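Local coordinates for F-actin-capping protein subunit alpha (Plasmodium berghei, PDB 7A0H) that probably caps the fast-growing barbed ends of actin filaments, blocking subunit exchange there, and assembles as an asymmetric homodimer, at residues Leu4-Leu16 and Phe35-Ile49. Residues are numbered along the deposited sequence; the frame is centred on the assembly and turned at random.
Sequences LLNEKKKFIRHVL and FGSNAIIQNFIEDII
The first and third helices of the N-terminal three-helix bundle, this subunit's share of the capping-protein stalk, pack here in the same direction at -33°, and the F44 ring projects from 39-49 onto 4-16. The extended side chain of K9 runs across one face of this ring, its CG 3.8 Å from the centroid and 9° off the normal, a CH-pi contact. F44, its CG anti to the backbone N (chi1 178°), carries its ring across to 4-16, where I12 CG2 lies at the edge, in plane, 3.8 Å from F44 CE2. R13, bent at chi3, brings its guanidinium over from the next turn: F44 CZ lies over one face, while I48 CG1 meets R13 NH2 at the edge, 3.6 Å away. No hydrogen bond spans the two segments; the contact rests on aliphatic and aromatic surface and on the flat R13 guanidinium. I12 is buried in its middle, its CG2 also against I45 CG1 and its CD1 4.0 Å from I41 CD1. Helix 21-35, the remaining member of the bundle, touches L16, whose CD1 extends to I48 CG2 (3.9 Å). Toward the start of the helices, L5 CD1 lies 3.8 Å from I40 CG2 and also meets I41 CG2, and K8 lays its CD 3.8 Å from CE1 of F35, in the turn leading to the third helix. N38 N-caps that helix: its OD1 takes I40 N in the carbonyl plane at 2.8 Å and I41 N from above it. Beyond the contact, L4, E7 and F11 of 4-16 pack on I34 and N30 of the second subunit.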
ATOM      1  N   LEU A   4      26.884  -9.455   6.547  1.00171.76           N
ATOM      2  CA  LEU A   4      25.744  -8.926   7.278  1.00149.35           C
ATOM      3  C   LEU A   4      25.491  -7.459   6.945  1.00144.11           C
ATOM      4  O   LEU A   4      24.341  -7.065   6.742  1.00140.57           O
ATOM      5  CB  LEU A   4      25.932  -9.101   8.785  1.00125.37           C
ATOM      6  CG  LEU A   4      25.565 -10.492   9.304  1.00144.57           C
ATOM      7  CD1 LEU A   4      26.622 -11.535   8.914  1.00163.38           C
ATOM      8  CD2 LEU A   4      25.305 -10.488  10.807  1.00164.57           C
ATOM      9  N   LEU A   5      26.542  -6.638   6.879  1.00138.46           N
ATOM     10  CA  LEU A   5      26.318  -5.238   6.546  1.00193.17           C
ATOM     11  C   LEU A   5      25.512  -5.109   5.265  1.00147.06           C
ATOM     12  O   LEU A   5      24.570  -4.323   5.197  1.00154.90           O
ATOM     13  CB  LEU A   5      27.651  -4.498   6.376  1.00125.68           C
ATOM     14  CG  LEU A   5      27.571  -3.079   5.791  1.00152.07           C
ATOM     15  CD1 LEU A   5      27.184  -2.080   6.882  1.00134.92           C
ATOM     16  CD2 LEU A   5      28.862  -2.647   5.101  1.00137.18           C
ATOM     17  N   ASN A   6      25.786  -5.949   4.281  1.00152.72           N
ATOM     18  CA  ASN A   6      25.004  -5.885   3.056  1.00127.92           C
ATOM     19  C   ASN A   6      23.610  -6.447   3.263  1.00157.01           C
ATOM     20  O   ASN A   6      22.650  -5.937   2.685  1.00160.83           O
ATOM     21  CB  ASN A   6      25.776  -6.582   1.948  1.00135.20           C
ATOM     22  CG  ASN A   6      27.130  -5.926   1.697  1.00147.96           C
ATOM     23  OD1 ASN A   6      27.237  -4.689   1.667  1.00145.67           O
ATOM     24  ND2 ASN A   6      28.171  -6.741   1.551  1.00151.08           N
ATOM     25  N   GLU A   7      23.460  -7.466   4.101  1.00142.35           N
ATOM     26  CA  GLU A   7      22.115  -7.977   4.342  1.00166.02           C
ATOM     27  C   GLU A   7      21.298  -7.013   5.201  1.00116.22           C
ATOM     28  O   GLU A   7      20.077  -6.934   5.028  1.00112.92           O
ATOM     29  CB  GLU A   7      22.185  -9.385   4.965  1.00139.01           C
ATOM     30  CG  GLU A   7      22.851 -10.459   4.061  1.00166.45           C
ATOM     31  CD  GLU A   7      22.140 -10.660   2.711  1.00158.28           C
ATOM     32  OE1 GLU A   7      20.901 -10.833   2.685  1.00151.92           O
ATOM     33  OE2 GLU A   7      22.830 -10.637   1.665  1.00149.99           O
ATOM     34  N   LYS A   8      21.941  -6.283   6.126  1.00128.81           N
ATOM     35  CA  LYS A   8      21.227  -5.270   6.901  1.00124.42           C
ATOM     36  C   LYS A   8      20.742  -4.141   5.998  1.00130.73           C
ATOM     37  O   LYS A   8      19.721  -3.498   6.281  1.00 68.20           O
ATOM     38  CB  LYS A   8      22.114  -4.671   8.001  1.00124.07           C
ATOM     39  CG  LYS A   8      22.631  -5.611   9.116  1.00113.58           C
ATOM     40  CD  LYS A   8      23.506  -4.857  10.173  1.00108.70           C
ATOM     41  CE  LYS A   8      24.091  -5.757  11.290  1.00123.99           C
ATOM     42  NZ  LYS A   8      24.898  -4.988  12.295  1.00112.81           N
ATOM     43  N   LYS A   9      21.483  -3.886   4.917  1.00113.79           N
ATOM     44  CA  LYS A   9      21.163  -2.840   3.961  1.00 93.61           C
ATOM     45  C   LYS A   9      20.012  -3.288   3.095  1.00104.44           C
ATOM     46  O   LYS A   9      19.096  -2.502   2.795  1.00102.70           O
ATOM     47  CB  LYS A   9      22.384  -2.538   3.099  1.00136.13           C
ATOM     48  CG  LYS A   9      23.503  -1.796   3.814  1.00115.87           C
ATOM     49  CD  LYS A   9      24.555  -1.285   2.833  1.00123.94           C
ATOM     50  CE  LYS A   9      25.622  -0.469   3.541  1.00109.05           C
ATOM     51  NZ  LYS A   9      26.604   0.080   2.585  1.00114.81           N
ATOM     52  N   LYS A  10      20.082  -4.556   2.665  1.00142.75           N
ATOM     53  CA  LYS A  10      19.014  -5.105   1.850  1.00122.37           C
ATOM     54  C   LYS A  10      17.711  -5.040   2.604  1.00108.46           C
ATOM     55  O   LYS A  10      16.666  -4.756   2.021  1.00110.91           O
ATOM     56  CB  LYS A  10      19.330  -6.540   1.473  1.00120.44           C
ATOM     57  CG  LYS A  10      20.556  -6.657   0.609  1.00112.05           C
ATOM     58  CD  LYS A  10      20.843  -8.087   0.250  1.00127.88           C
ATOM     59  CE  LYS A  10      22.106  -8.183  -0.579  1.00147.56           C
ATOM     60  NZ  LYS A  10      22.513  -9.605  -0.808  1.00173.74           N
ATOM     61  N   PHE A  11      17.775  -5.223   3.919  1.00134.92           N
ATOM     62  CA  PHE A  11      16.557  -5.199   4.712  1.00129.41           C
ATOM     63  C   PHE A  11      16.066  -3.780   4.953  1.00 98.00           C
ATOM     64  O   PHE A  11      14.868  -3.515   4.828  1.00 95.12           O
ATOM     65  CB  PHE A  11      16.814  -5.893   6.050  1.00109.11           C
ATOM     66  CG  PHE A  11      15.669  -5.821   6.991  1.00 93.12           C
ATOM     67  CD1 PHE A  11      14.535  -6.557   6.764  1.00108.58           C
ATOM     68  CD2 PHE A  11      15.732  -5.031   8.107  1.00 89.54           C
ATOM     69  CE1 PHE A  11      13.490  -6.485   7.631  1.00104.00           C
ATOM     70  CE2 PHE A  11      14.687  -4.960   8.968  1.00 92.78           C
ATOM     71  CZ  PHE A  11      13.569  -5.686   8.734  1.00102.78           C
ATOM     72  N   ILE A  12      16.986  -2.855   5.251  1.00102.78           N
ATOM     73  CA  ILE A  12      16.612  -1.456   5.464  1.00103.27           C
ATOM     74  C   ILE A  12      16.010  -0.871   4.202  1.00 88.86           C
ATOM     75  O   ILE A  12      15.058  -0.085   4.243  1.00 75.28           O
ATOM     76  CB  ILE A  12      17.844  -0.651   5.932  1.00 96.06           C
ATOM     77  CG1 ILE A  12      18.123  -0.919   7.409  1.00 94.35           C
ATOM     78  CG2 ILE A  12      17.595   0.836   5.677  1.00106.69           C
ATOM     79  CD1 ILE A  12      19.445  -0.414   7.911  1.00 88.27           C
ATOM     80  N   ARG A  13      16.581  -1.225   3.058  1.00127.05           N
ATOM     81  CA  ARG A  13      16.041  -0.808   1.770  1.00121.41           C
ATOM     82  C   ARG A  13      14.667  -1.407   1.535  1.00105.47           C
ATOM     83  O   ARG A  13      13.735  -0.705   1.148  1.00105.40           O
ATOM     84  CB  ARG A  13      17.025  -1.192   0.671  1.00 93.44           C
ATOM     85  CG  ARG A  13      16.634  -0.817  -0.716  1.00112.42           C
ATOM     86  CD  ARG A  13      17.844  -0.743  -1.588  1.00102.33           C
ATOM     87  NE  ARG A  13      18.520   0.529  -1.373  1.00125.41           N
ATOM     88  CZ  ARG A  13      19.765   0.789  -1.745  1.00121.01           C
ATOM     89  NH1 ARG A  13      20.484  -0.153  -2.338  1.00117.28           N
ATOM     90  NH2 ARG A  13      20.286   1.988  -1.514  1.00108.35           N
ATOM     91  N   HIS A  14      14.507  -2.696   1.786  1.00111.39           N
ATOM     92  CA  HIS A  14      13.215  -3.308   1.524  1.00 92.28           C
ATOM     93  C   HIS A  14      12.120  -2.706   2.383  1.00 90.78           C
ATOM     94  O   HIS A  14      11.021  -2.454   1.892  1.00110.62           O
ATOM     95  CB  HIS A  14      13.314  -4.817   1.743  1.00116.20           C
ATOM     96  CG  HIS A  14      12.080  -5.562   1.349  1.00117.37           C
ATOM     97  ND1 HIS A  14      11.422  -6.408   2.217  1.00130.50           N
ATOM     98  CD2 HIS A  14      11.359  -5.559   0.203  1.00123.30           C
ATOM     99  CE1 HIS A  14      10.361  -6.916   1.612  1.00135.94           C
ATOM    100  NE2 HIS A  14      10.299  -6.415   0.389  1.00126.53           N
ATOM    101  N   VAL A  15      12.403  -2.410   3.646  1.00 89.29           N
ATOM    102  CA  VAL A  15      11.354  -1.876   4.507  1.00100.86           C
ATOM    103  C   VAL A  15      11.017  -0.442   4.146  1.00 83.55           C
ATOM    104  O   VAL A  15       9.855  -0.042   4.182  1.00 93.39           O
ATOM    105  CB  VAL A  15      11.720  -2.002   5.996  1.00110.03           C
ATOM    106  CG1 VAL A  15      11.724  -3.466   6.398  1.00127.30           C
ATOM    107  CG2 VAL A  15      13.043  -1.344   6.291  1.00104.81           C
ATOM    108  N   LEU A  16      12.016   0.362   3.817  1.00108.94           N
ATOM    109  CA  LEU A  16      11.703   1.751   3.456  1.00 99.65           C
ATOM    110  C   LEU A  16      11.117   1.836   2.060  1.00 89.85           C
ATOM    111  O   LEU A  16      10.381   2.775   1.757  1.00100.42           O
ATOM    112  CB  LEU A  16      12.946   2.633   3.558  1.00 88.35           C
ATOM    113  CG  LEU A  16      13.715   2.639   4.885  1.00117.22           C
ATOM    114  CD1 LEU A  16      14.816   3.661   4.900  1.00 84.58           C
ATOM    115  CD2 LEU A  16      12.804   2.936   6.059  1.00 90.94           C
ATOM    116  N   PHE A  35      19.961  -0.235  15.014  1.00111.18           N
ATOM    117  CA  PHE A  35      21.253  -0.162  14.358  1.00108.32           C
ATOM    118  C   PHE A  35      21.948   1.184  14.525  1.00 89.18           C
ATOM    119  O   PHE A  35      22.884   1.458  13.775  1.00 74.54           O
ATOM    120  CB  PHE A  35      21.107  -0.432  12.861  1.00101.22           C
ATOM    121  CG  PHE A  35      20.352  -1.679  12.521  1.00119.01           C
ATOM    122  CD1 PHE A  35      21.000  -2.875  12.334  1.00119.23           C
ATOM    123  CD2 PHE A  35      18.978  -1.636  12.341  1.00109.64           C
ATOM    124  CE1 PHE A  35      20.303  -3.993  11.994  1.00104.40           C
ATOM    125  CE2 PHE A  35      18.287  -2.760  12.006  1.00109.54           C
ATOM    126  CZ  PHE A  35      18.949  -3.936  11.838  1.00 96.35           C
ATOM    127  N   GLY A  36      21.596   1.978  15.549  1.00108.76           N
ATOM    128  CA  GLY A  36      21.998   3.389  15.648  1.00 96.58           C
ATOM    129  C   GLY A  36      23.476   3.667  15.945  1.00 94.89           C
ATOM    130  O   GLY A  36      23.931   4.800  15.758  1.00 75.80           O
ATOM    131  N   SER A  37      24.207   2.720  16.491  1.00 98.84           N
ATOM    132  CA  SER A  37      25.622   2.982  16.779  1.00101.65           C
ATOM    133  C   SER A  37      26.470   2.929  15.511  1.00 75.02           C
ATOM    134  O   SER A  37      27.639   3.346  15.526  1.00 81.49           O
ATOM    135  CB  SER A  37      26.144   1.989  17.855  1.00 84.35           C
ATOM    136  OG  SER A  37      26.439   0.703  17.345  1.00 80.55           O
ATOM    137  N   ASN A  38      25.910   2.453  14.417  1.00 83.32           N
ATOM    138  CA  ASN A  38      26.674   2.181  13.207  1.00 91.05           C
ATOM    139  C   ASN A  38      26.580   3.354  12.247  1.00 76.22           C
ATOM    140  O   ASN A  38      25.591   3.516  11.540  1.00 91.43           O
ATOM    141  CB  ASN A  38      26.185   0.896  12.565  1.00103.39           C
ATOM    142  CG  ASN A  38      27.026   0.493  11.409  1.00109.60           C
ATOM    143  OD1 ASN A  38      27.527   1.336  10.656  1.00106.59           O
ATOM    144  ND2 ASN A  38      27.230  -0.807  11.272  1.00108.25           N
ATOM    145  N   ALA A  39      27.647   4.143  12.173  1.00 91.54           N
ATOM    146  CA  ALA A  39      27.622   5.353  11.367  1.00 85.96           C
ATOM    147  C   ALA A  39      27.489   5.057   9.884  1.00 78.65           C
ATOM    148  O   ALA A  39      27.055   5.939   9.138  1.00 85.52           O
ATOM    149  CB  ALA A  39      28.900   6.176  11.645  1.00 70.12           C
ATOM    150  N   ILE A  40      27.852   3.851   9.440  1.00 80.16           N
ATOM    151  CA  ILE A  40      27.702   3.500   8.035  1.00 83.53           C
ATOM    152  C   ILE A  40      26.237   3.392   7.680  1.00 82.13           C
ATOM    153  O   ILE A  40      25.786   3.855   6.612  1.00 83.42           O
ATOM    154  CB  ILE A  40      28.434   2.184   7.713  1.00 87.57           C
ATOM    155  CG1 ILE A  40      29.936   2.415   7.754  1.00111.13           C
ATOM    156  CG2 ILE A  40      27.950   1.630   6.365  1.00100.39           C
ATOM    157  CD1 ILE A  40      30.771   1.184   7.531  1.00114.52           C
ATOM    158  N   ILE A  41      25.456   2.804   8.579  1.00 84.04           N
ATOM    159  CA  ILE A  41      24.043   2.634   8.251  1.00102.60           C
ATOM    160  C   ILE A  41      23.242   3.869   8.614  1.00 66.28           C
ATOM    161  O   ILE A  41      22.147   4.030   8.099  1.00 73.44           O
ATOM    162  CB  ILE A  41      23.463   1.363   8.904  1.00 86.62           C
ATOM    163  CG1 ILE A  41      23.024   1.578  10.344  1.00 90.32           C
ATOM    164  CG2 ILE A  41      24.451   0.209   8.749  1.00 97.90           C
ATOM    165  CD1 ILE A  41      21.556   1.849  10.453  1.00 70.10           C
ATOM    166  N   GLN A  42      23.769   4.747   9.469  1.00 72.92           N
ATOM    167  CA  GLN A  42      23.143   6.051   9.623  1.00 76.08           C
ATOM    168  C   GLN A  42      23.253   6.816   8.326  1.00 59.28           C
ATOM    169  O   GLN A  42      22.285   7.402   7.877  1.00 60.95           O
ATOM    170  CB  GLN A  42      23.783   6.794  10.785  1.00 75.22           C
ATOM    171  CG  GLN A  42      23.341   6.144  12.085  1.00 87.85           C
ATOM    172  CD  GLN A  42      22.281   6.924  12.809  1.00104.21           C
ATOM    173  OE1 GLN A  42      21.863   8.005  12.359  1.00109.99           O
ATOM    174  NE2 GLN A  42      21.784   6.359  13.909  1.00 93.76           N
ATOM    175  N   ASN A  43      24.391   6.722   7.661  1.00 68.75           N
ATOM    176  CA  ASN A  43      24.649   7.415   6.410  1.00 73.61           C
ATOM    177  C   ASN A  43      23.983   6.749   5.217  1.00 68.96           C
ATOM    178  O   ASN A  43      23.484   7.451   4.321  1.00 66.53           O
ATOM    179  CB  ASN A  43      26.158   7.519   6.216  1.00 72.10           C
ATOM    180  CG  ASN A  43      26.799   8.481   7.204  1.00 74.90           C
ATOM    181  OD1 ASN A  43      26.158   9.452   7.647  1.00 91.59           O
ATOM    182  ND2 ASN A  43      28.038   8.192   7.600  1.00 85.82           N
ATOM    183  N   PHE A  44      23.973   5.421   5.180  1.00 65.77           N
ATOM    184  CA  PHE A  44      23.181   4.667   4.229  1.00 69.52           C
ATOM    185  C   PHE A  44      21.727   5.087   4.318  1.00 73.90           C
ATOM    186  O   PHE A  44      21.091   5.382   3.308  1.00 69.70           O
ATOM    187  CB  PHE A  44      23.313   3.175   4.524  1.00 80.40           C
ATOM    188  CG  PHE A  44      22.500   2.280   3.647  1.00 83.90           C
ATOM    189  CD1 PHE A  44      22.936   1.931   2.384  1.00 79.75           C
ATOM    190  CD2 PHE A  44      21.318   1.734   4.117  1.00 86.62           C
ATOM    191  CE1 PHE A  44      22.195   1.074   1.603  1.00 89.49           C
ATOM    192  CE2 PHE A  44      20.580   0.899   3.335  1.00 93.11           C
ATOM    193  CZ  PHE A  44      21.026   0.563   2.079  1.00 87.28           C
ATOM    194  N   ILE A  45      21.214   5.221   5.534  1.00 64.18           N
ATOM    195  CA  ILE A  45      19.830   5.608   5.681  1.00 68.59           C
ATOM    196  C   ILE A  45      19.671   7.035   5.190  1.00 65.69           C
ATOM    197  O   ILE A  45      18.708   7.351   4.486  1.00 65.70           O
ATOM    198  CB  ILE A  45      19.375   5.444   7.131  1.00 62.51           C
ATOM    199  CG1 ILE A  45      19.279   3.973   7.538  1.00 74.15           C
ATOM    200  CG2 ILE A  45      17.965   6.037   7.351  1.00 59.75           C
ATOM    201  CD1 ILE A  45      19.015   3.791   9.075  1.00 73.49           C
ATOM    202  N   GLU A  46      20.601   7.926   5.557  1.00 66.74           N
ATOM    203  CA  GLU A  46      20.497   9.302   5.096  1.00 63.29           C
ATOM    204  C   GLU A  46      20.501   9.379   3.561  1.00 63.55           C
ATOM    205  O   GLU A  46      19.731  10.133   2.991  1.00 64.13           O
ATOM    206  CB  GLU A  46      21.608  10.172   5.679  1.00 58.91           C
ATOM    207  CG  GLU A  46      21.350  11.718   5.366  1.00 72.28           C
ATOM    208  CD  GLU A  46      21.825  12.170   3.990  1.00 71.90           C
ATOM    209  OE1 GLU A  46      22.661  11.454   3.384  1.00 76.28           O
ATOM    210  OE2 GLU A  46      21.414  13.274   3.525  1.00 76.41           O
ATOM    211  N   ASP A  47      21.340   8.592   2.882  1.00 58.41           N
ATOM    212  CA  ASP A  47      21.344   8.595   1.425  1.00 61.36           C
ATOM    213  C   ASP A  47      20.011   8.137   0.867  1.00 68.99           C
ATOM    214  O   ASP A  47      19.408   8.807   0.021  1.00 67.64           O
ATOM    215  CB  ASP A  47      22.501   7.761   0.887  1.00 59.46           C
ATOM    216  CG  ASP A  47      23.792   8.554   0.938  1.00 84.20           C
ATOM    217  OD1 ASP A  47      23.718   9.766   0.573  1.00 95.20           O
ATOM    218  OD2 ASP A  47      24.840   8.047   1.393  1.00 87.00           O
ATOM    219  N   ILE A  48      19.515   7.016   1.350  1.00 58.33           N
ATOM    220  CA  ILE A  48      18.247   6.507   0.856  1.00 60.94           C
ATOM    221  C   ILE A  48      17.127   7.528   1.055  1.00 61.94           C
ATOM    222  O   ILE A  48      16.221   7.665   0.219  1.00 58.35           O
ATOM    223  CB  ILE A  48      17.901   5.190   1.567  1.00 62.02           C
ATOM    224  CG1 ILE A  48      18.599   4.051   0.871  1.00 73.63           C
ATOM    225  CG2 ILE A  48      16.405   5.026   1.605  1.00 64.65           C
ATOM    226  CD1 ILE A  48      18.396   2.743   1.611  1.00 79.37           C
ATOM    227  N   ILE A  49      17.144   8.235   2.171  1.00 52.96           N
ATOM    228  CA  ILE A  49      16.053   9.162   2.391  1.00 53.87           C
ATOM    229  C   ILE A  49      16.220  10.409   1.507  1.00 58.60           C
ATOM    230  O   ILE A  49      15.245  10.977   1.014  1.00 60.04           O
ATOM    231  CB  ILE A  49      15.968   9.496   3.876  1.00 51.94           C
ATOM    232  CG1 ILE A  49      15.474   8.261   4.640  1.00 92.00           C
ATOM    233  CG2 ILE A  49      15.008  10.577   4.176  1.00 65.70           C
ATOM    234  CD1 ILE A  49      14.011   7.882   4.295  1.00 66.41           C
TER